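Local coordinates for protein lipocalin allergen (PDB 4ODD) that is a secreted dog dander allergen of the lipocalin family that probably binds small molecules, at residues N53-V58 and C62-V67. Numbering follows the deposited sequence.
Sequences NFYVKV and CVENSV
F54 and V56 pair with N65 and V63 as the hydrogen-bonded positions of an antiparallel hairpin, the strand directions 145° apart and four backbone bonds linking the strands, among them N65 N to F54 O at 2.7 Å. N53, Y55 and K57 sit opposite S66, E64 and C62 in the non-hydrogen-bonded pairs, so side chains alternate between two faces. On the face of F54, V56, V63 and N65, the N65 CB rests over one face of the F54 ring, 3.6 Å from its centroid, a CH-pi contact. V67 CG2 meets F54 CE2 at 4.0 Å, and the rings of F54 and Y81 meet edge-to-face (T-shaped). The other face is more polar. With CG anti to the backbone N (chi1 177°), the N53 amide reaches over to strand 62-67. Its ND2 donates to E64 OE2 at 3.1 Å, nearly straight, in the amide plane and to the anti lone pair; the bond to S66 OG, also 3.1 Å, is more bent (147°) and tilted from that plane. E64 CG lies over one face of the Y55 ring, 4.3 Å from its centroid, a CH-pi contact, while C62 CB approaches Y55 CD1 at 4.0 Å; C62 is disulfide-bonded to C154, tying the C-terminal segment to this hairpin of the lipocalin barrel. One amide thus bridges a carboxylate and a hydroxyl on alternate residues, probably restraining E64, whereas around F54 the side-chain contacts are CH-pi and apolar, N65 contributing through its CB.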
# COMPACT_ATOMS: atom_id res chain seq x y z
N ASN A 53 -2.99 -5.86 7.08
CA ASN A 53 -2.17 -6.99 7.45
C ASN A 53 -1.17 -7.28 6.33
O ASN A 53 -1.55 -7.43 5.16
CB ASN A 53 -3.06 -8.19 7.74
CG ASN A 53 -2.26 -9.43 8.06
OD1 ASN A 53 -2.22 -10.39 7.27
ND2 ASN A 53 -1.60 -9.42 9.22
N PHE A 54 0.12 -7.33 6.69
CA PHE A 54 1.16 -7.45 5.67
C PHE A 54 2.49 -7.86 6.26
O PHE A 54 2.70 -7.80 7.46
CB PHE A 54 1.31 -6.12 4.94
CG PHE A 54 1.77 -5.00 5.83
CD1 PHE A 54 3.12 -4.75 6.04
CD2 PHE A 54 0.84 -4.17 6.45
CE1 PHE A 54 3.53 -3.69 6.86
CE2 PHE A 54 1.24 -3.12 7.26
CZ PHE A 54 2.58 -2.88 7.47
N TYR A 55 3.41 -8.26 5.39
CA TYR A 55 4.77 -8.60 5.81
C TYR A 55 5.79 -7.59 5.28
O TYR A 55 5.63 -7.04 4.18
CB TYR A 55 5.16 -10.01 5.35
CG TYR A 55 4.54 -11.14 6.14
CD1 TYR A 55 5.18 -11.67 7.26
CD2 TYR A 55 3.33 -11.70 5.76
CE1 TYR A 55 4.63 -12.71 7.99
CE2 TYR A 55 2.76 -12.75 6.48
CZ TYR A 55 3.42 -13.25 7.60
OH TYR A 55 2.86 -14.28 8.32
N VAL A 56 6.80 -7.32 6.08
CA VAL A 56 8.00 -6.64 5.61
C VAL A 56 9.18 -7.54 5.90
O VAL A 56 9.18 -8.27 6.90
CB VAL A 56 8.26 -5.30 6.35
CG1 VAL A 56 7.40 -4.21 5.78
CG2 VAL A 56 8.01 -5.46 7.85
N LYS A 57 10.18 -7.51 5.03
CA LYS A 57 11.43 -8.21 5.30
C LYS A 57 12.28 -7.31 6.21
O LYS A 57 12.65 -6.21 5.83
CB LYS A 57 12.18 -8.58 4.00
CG LYS A 57 11.49 -9.64 3.08
CD LYS A 57 12.34 -9.88 1.79
CE LYS A 57 11.54 -10.46 0.60
NZ LYS A 57 12.26 -10.30 -0.72
N VAL A 58 12.54 -7.78 7.43
CA VAL A 58 13.37 -7.02 8.37
C VAL A 58 14.66 -7.76 8.68
O VAL A 58 14.68 -8.69 9.50
CB VAL A 58 12.62 -6.73 9.69
CG1 VAL A 58 13.58 -6.16 10.73
CG2 VAL A 58 11.45 -5.78 9.44
N CYS A 62 11.03 -12.41 7.73
CA CYS A 62 9.64 -12.05 7.47
C CYS A 62 8.92 -11.66 8.75
O CYS A 62 8.76 -12.47 9.65
CB CYS A 62 8.90 -13.18 6.76
SG CYS A 62 9.36 -13.35 5.03
N VAL A 63 8.48 -10.41 8.81
CA VAL A 63 7.78 -9.90 9.98
C VAL A 63 6.36 -9.50 9.64
O VAL A 63 6.13 -8.61 8.81
CB VAL A 63 8.51 -8.68 10.57
CG1 VAL A 63 7.68 -8.05 11.68
CG2 VAL A 63 9.86 -9.09 11.09
N GLU A 64 5.41 -10.15 10.28
CA GLU A 64 4.00 -9.85 10.07
C GLU A 64 3.61 -8.56 10.79
O GLU A 64 4.09 -8.30 11.89
CB GLU A 64 3.12 -11.00 10.55
CG GLU A 64 1.65 -10.83 10.20
CD GLU A 64 0.84 -12.07 10.47
OE1 GLU A 64 1.40 -13.04 11.03
OE2 GLU A 64 -0.35 -12.08 10.10
N ASN A 65 2.75 -7.77 10.14
CA ASN A 65 2.23 -6.54 10.71
C ASN A 65 0.72 -6.51 10.64
O ASN A 65 0.11 -7.05 9.71
CB ASN A 65 2.77 -5.30 9.99
CG ASN A 65 4.28 -5.11 10.18
OD1 ASN A 65 5.08 -5.68 9.44
ND2 ASN A 65 4.66 -4.29 11.15
N SER A 66 0.12 -5.89 11.65
CA SER A 66 -1.31 -5.62 11.66
C SER A 66 -1.55 -4.20 12.16
O SER A 66 -1.56 -3.94 13.37
CB SER A 66 -2.08 -6.66 12.51
OG SER A 66 -2.37 -7.80 11.74
N VAL A 67 -1.71 -3.28 11.22
CA VAL A 67 -1.72 -1.88 11.56
C VAL A 67 -3.12 -1.29 11.55
O VAL A 67 -3.86 -1.44 10.57
CB VAL A 67 -0.80 -1.07 10.64
CG1 VAL A 67 -0.96 0.42 10.89
CG2 VAL A 67 0.66 -1.51 10.84